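Local coordinates for protein PfVFT1 (Plasmodium falciparum, PDB 5JKQ) that probably binds a small solute in the cleft between the two lobes of a Venus flytrap domain, at residues 72-84 and 124-136. The protein carries 3 engineered substitutions. Sequence-based numbering, arbitrary orientation.
Sequences IIKKKEVKIGALK and AINIAYNYYDNVF. Engineered in segment 124-136: A128 (natural residue Thr). With SO4 (sulfate ion), chain E.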
# COMPACT_ATOMS: atom_id res chain seq x y z
N ILE A 72 -22.61 -8.88 0.77
CA ILE A 72 -21.88 -8.85 2.03
C ILE A 72 -22.84 -8.65 3.20
O ILE A 72 -22.71 -9.30 4.23
CB ILE A 72 -20.81 -7.72 2.03
CG1 ILE A 72 -19.71 -8.05 1.02
CG2 ILE A 72 -20.19 -7.53 3.41
CD1 ILE A 72 -18.91 -6.85 0.59
N ILE A 73 -23.82 -7.77 3.01
CA ILE A 73 -24.78 -7.44 4.05
C ILE A 73 -25.66 -8.64 4.40
O ILE A 73 -25.90 -8.92 5.58
CB ILE A 73 -25.67 -6.24 3.63
CG1 ILE A 73 -24.84 -4.96 3.62
CG2 ILE A 73 -26.85 -6.05 4.60
CD1 ILE A 73 -25.50 -3.79 2.93
N LYS A 74 -26.16 -9.33 3.38
CA LYS A 74 -27.07 -10.45 3.60
C LYS A 74 -26.38 -11.62 4.31
O LYS A 74 -26.99 -12.28 5.15
CB LYS A 74 -27.66 -10.92 2.27
CG LYS A 74 -28.76 -10.01 1.75
CD LYS A 74 -29.10 -10.30 0.29
CE LYS A 74 -30.29 -9.47 -0.17
NZ LYS A 74 -30.29 -9.26 -1.65
N LYS A 75 -25.12 -11.86 3.98
CA LYS A 75 -24.36 -12.95 4.58
C LYS A 75 -23.62 -12.52 5.84
O LYS A 75 -23.07 -13.36 6.56
CB LYS A 75 -23.37 -13.53 3.57
CG LYS A 75 -23.96 -14.60 2.67
CD LYS A 75 -23.71 -14.30 1.20
CE LYS A 75 -22.23 -14.34 0.85
NZ LYS A 75 -21.99 -14.00 -0.58
N LYS A 76 -23.61 -11.21 6.12
CA LYS A 76 -22.81 -10.66 7.22
C LYS A 76 -21.37 -11.17 7.13
O LYS A 76 -20.77 -11.54 8.14
CB LYS A 76 -23.43 -11.01 8.58
CG LYS A 76 -24.65 -10.19 8.96
CD LYS A 76 -25.03 -10.44 10.42
CE LYS A 76 -26.08 -9.46 10.92
NZ LYS A 76 -27.43 -9.68 10.31
N GLU A 77 -20.83 -11.19 5.91
CA GLU A 77 -19.46 -11.64 5.70
C GLU A 77 -18.84 -11.02 4.45
O GLU A 77 -19.49 -10.89 3.42
CB GLU A 77 -19.41 -13.16 5.60
CG GLU A 77 -18.00 -13.71 5.35
CD GLU A 77 -17.94 -15.22 5.41
OE1 GLU A 77 -18.00 -15.78 6.53
OE2 GLU A 77 -17.83 -15.86 4.35
N VAL A 78 -17.56 -10.66 4.57
CA VAL A 78 -16.78 -10.19 3.44
C VAL A 78 -15.56 -11.10 3.25
O VAL A 78 -14.93 -11.51 4.23
CB VAL A 78 -16.32 -8.72 3.62
CG1 VAL A 78 -15.53 -8.55 4.91
CG2 VAL A 78 -15.52 -8.25 2.41
N LYS A 79 -15.25 -11.41 2.00
CA LYS A 79 -14.10 -12.24 1.67
C LYS A 79 -12.94 -11.39 1.17
O LYS A 79 -13.06 -10.71 0.14
CB LYS A 79 -14.47 -13.28 0.61
CG LYS A 79 -15.67 -14.14 0.97
CD LYS A 79 -15.97 -15.13 -0.15
CE LYS A 79 -17.38 -15.69 -0.06
NZ LYS A 79 -17.91 -16.01 -1.42
N ILE A 80 -11.82 -11.42 1.89
CA ILE A 80 -10.64 -10.65 1.53
C ILE A 80 -9.54 -11.58 1.03
O ILE A 80 -9.36 -12.68 1.55
CB ILE A 80 -10.11 -9.81 2.74
CG1 ILE A 80 -11.04 -8.63 3.02
CG2 ILE A 80 -8.72 -9.26 2.47
CD1 ILE A 80 -12.31 -8.98 3.72
N GLY A 81 -8.83 -11.12 0.01
CA GLY A 81 -7.74 -11.89 -0.58
C GLY A 81 -6.38 -11.33 -0.20
O GLY A 81 -6.18 -10.12 -0.19
N ALA A 82 -5.45 -12.23 0.10
CA ALA A 82 -4.08 -11.85 0.39
C ALA A 82 -3.12 -12.92 -0.12
O ALA A 82 -3.52 -14.06 -0.34
CB ALA A 82 -3.89 -11.64 1.89
N LEU A 83 -1.86 -12.54 -0.33
CA LEU A 83 -0.84 -13.49 -0.78
C LEU A 83 -0.56 -14.51 0.32
O LEU A 83 -0.45 -14.16 1.49
CB LEU A 83 0.44 -12.75 -1.17
CG LEU A 83 0.34 -11.75 -2.32
CD1 LEU A 83 1.59 -10.89 -2.37
CD2 LEU A 83 0.14 -12.47 -3.65
N LYS A 84 -0.44 -15.78 -0.07
CA LYS A 84 -0.20 -16.85 0.90
C LYS A 84 1.27 -16.94 1.31
O LYS A 84 2.15 -16.47 0.60
CB LYS A 84 -0.66 -18.21 0.35
CG LYS A 84 -0.05 -18.61 -0.99
CD LYS A 84 -0.44 -20.04 -1.36
CE LYS A 84 -1.95 -20.20 -1.56
NZ LYS A 84 -2.33 -21.61 -1.86
N ALA A 124 -20.62 -7.31 13.63
CA ALA A 124 -21.76 -7.73 12.81
C ALA A 124 -21.30 -8.48 11.56
O ALA A 124 -21.82 -9.54 11.25
CB ALA A 124 -22.61 -6.53 12.43
N ILE A 125 -20.33 -7.91 10.86
CA ILE A 125 -19.82 -8.51 9.63
C ILE A 125 -18.53 -9.26 9.90
O ILE A 125 -17.58 -8.72 10.46
CB ILE A 125 -19.59 -7.44 8.54
CG1 ILE A 125 -20.90 -6.69 8.26
CG2 ILE A 125 -19.08 -8.08 7.26
CD1 ILE A 125 -20.72 -5.43 7.45
N ASN A 126 -18.51 -10.54 9.51
CA ASN A 126 -17.34 -11.38 9.70
C ASN A 126 -16.33 -11.16 8.57
O ASN A 126 -16.71 -11.00 7.41
CB ASN A 126 -17.75 -12.85 9.77
CG ASN A 126 -16.58 -13.77 10.04
OD1 ASN A 126 -16.11 -13.90 11.17
ND2 ASN A 126 -16.09 -14.43 8.99
N ILE A 127 -15.05 -11.14 8.93
CA ILE A 127 -13.97 -11.05 7.95
C ILE A 127 -13.43 -12.45 7.66
O ILE A 127 -12.90 -13.11 8.56
CB ILE A 127 -12.83 -10.13 8.44
CG1 ILE A 127 -13.33 -8.69 8.58
CG2 ILE A 127 -11.65 -10.15 7.48
CD1 ILE A 127 -13.76 -8.32 9.98
N ALA A 128 -13.57 -12.88 6.41
CA ALA A 128 -13.05 -14.18 5.98
C ALA A 128 -11.87 -13.99 5.04
O ALA A 128 -12.03 -13.57 3.90
CB ALA A 128 -14.15 -14.98 5.29
N TYR A 129 -10.67 -14.31 5.53
CA TYR A 129 -9.46 -14.22 4.72
C TYR A 129 -9.25 -15.48 3.89
O TYR A 129 -9.27 -16.59 4.42
CB TYR A 129 -8.24 -13.97 5.60
CG TYR A 129 -7.86 -12.51 5.73
CD1 TYR A 129 -7.13 -11.88 4.73
CD2 TYR A 129 -8.22 -11.77 6.85
CE1 TYR A 129 -6.78 -10.55 4.84
CE2 TYR A 129 -7.87 -10.44 6.96
CZ TYR A 129 -7.15 -9.83 5.95
OH TYR A 129 -6.79 -8.51 6.06
N ASN A 130 -9.05 -15.29 2.58
CA ASN A 130 -8.64 -16.38 1.69
C ASN A 130 -7.29 -16.05 1.07
O ASN A 130 -7.05 -14.91 0.67
CB ASN A 130 -9.69 -16.61 0.60
CG ASN A 130 -11.01 -17.12 1.14
OD1 ASN A 130 -11.35 -16.87 2.30
ND2 ASN A 130 -11.74 -17.85 0.31
N TYR A 131 -6.41 -17.05 1.00
CA TYR A 131 -5.06 -16.83 0.51
C TYR A 131 -4.86 -17.42 -0.89
O TYR A 131 -5.34 -18.51 -1.19
CB TYR A 131 -4.04 -17.44 1.48
CG TYR A 131 -4.12 -16.88 2.88
CD1 TYR A 131 -4.57 -15.58 3.11
CD2 TYR A 131 -3.73 -17.63 3.98
CE1 TYR A 131 -4.63 -15.06 4.39
CE2 TYR A 131 -3.79 -17.13 5.26
CZ TYR A 131 -4.24 -15.84 5.46
OH TYR A 131 -4.30 -15.33 6.73
N TYR A 132 -4.16 -16.67 -1.74
CA TYR A 132 -3.88 -17.10 -3.11
C TYR A 132 -2.46 -16.72 -3.52
O TYR A 132 -1.84 -15.86 -2.90
CB TYR A 132 -4.88 -16.47 -4.09
CG TYR A 132 -6.33 -16.68 -3.73
CD1 TYR A 132 -7.01 -17.83 -4.13
CD2 TYR A 132 -7.03 -15.73 -3.00
CE1 TYR A 132 -8.34 -18.02 -3.80
CE2 TYR A 132 -8.36 -15.92 -2.67
CZ TYR A 132 -9.01 -17.06 -3.07
OH TYR A 132 -10.33 -17.25 -2.74
N ASP A 133 -1.96 -17.35 -4.58
CA ASP A 133 -0.67 -16.96 -5.16
C ASP A 133 -0.86 -15.70 -6.00
O ASP A 133 -0.09 -14.75 -5.88
CB ASP A 133 -0.09 -18.09 -6.01
CG ASP A 133 0.49 -19.22 -5.17
OD1 ASP A 133 1.12 -18.93 -4.13
OD2 ASP A 133 0.30 -20.40 -5.54
N ASN A 134 -1.89 -15.71 -6.84
CA ASN A 134 -2.31 -14.53 -7.58
C ASN A 134 -3.68 -14.07 -7.08
O ASN A 134 -4.71 -14.65 -7.43
CB ASN A 134 -2.35 -14.82 -9.09
CG ASN A 134 -2.58 -13.56 -9.93
OD1 ASN A 134 -3.37 -12.69 -9.56
ND2 ASN A 134 -1.90 -13.48 -11.06
N VAL A 135 -3.68 -13.02 -6.26
CA VAL A 135 -4.91 -12.53 -5.65
C VAL A 135 -5.77 -11.80 -6.68
O VAL A 135 -6.99 -11.82 -6.60
CB VAL A 135 -4.61 -11.58 -4.47
CG1 VAL A 135 -5.90 -11.16 -3.77
CG2 VAL A 135 -3.68 -12.26 -3.47
N PHE A 136 -5.12 -11.17 -7.66
CA PHE A 136 -5.84 -10.40 -8.67
C PHE A 136 -6.67 -11.29 -9.60
O PHE A 136 -7.67 -10.85 -10.16
CB PHE A 136 -4.86 -9.55 -9.49
CG PHE A 136 -4.13 -8.52 -8.67
CD1 PHE A 136 -4.83 -7.52 -8.01
CD2 PHE A 136 -2.75 -8.54 -8.58
CE1 PHE A 136 -4.16 -6.57 -7.26
CE2 PHE A 136 -2.08 -7.59 -7.83
CZ PHE A 136 -2.79 -6.60 -7.17
S SO4 E . -3.71 -19.51 -6.65
O1 SO4 E . -3.66 -18.10 -7.02
O2 SO4 E . -5.10 -19.97 -6.63
O3 SO4 E . -3.13 -19.69 -5.32
O4 SO4 E . -2.95 -20.29 -7.62
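With CG1 beside its backbone N (chi1 -73°), I80 turns CG2 the other way, toward Y129, and that methyl lies 3.3 Å from Y129 CE1. I80 CB sits over one face of the ring, offset toward the rim, 4.3 Å from its centroid in a CH-pi contact. The far branch, I80 CD1, meets I127 CG2 at 4.0 Å. V78 and A82 lie on the same face of the sheet, where W111 and M107 of helix 102-118 pack on V78 and Y129; the Y129 hydroxyl is hydrogen-bonded to D148. Under these side chains runs an unbroken parallel ladder of eight backbone hydrogen bonds, from N126 N to K76 O (2.8 Å) through to K84 N and Y132 O. On the other face, E77 and N126 point the same way side by side, joined by a weak hydrogen bond from N126 ND2 to E77 OE1 (3.4 Å), while the E77 carboxylate lies against the engineered A128. Past the end of strand 126-132, V135 puts CG1 3.6 Å from G81 C and CG2 against A82 and L83, pinning the start of helix 135-140 to strand 77-83. D133 N and N134 N hold a sulfate, probably from the crystallisation liquor; D133 N reaches SO4 O3 at 2.7 Å. Strand 77-83 pairs with 146-147, so the three parallel strands run in order 2-1-3, with helix 102-118 making the right-handed beta-alpha-beta crossover characteristic of a solute-binding-protein lobe.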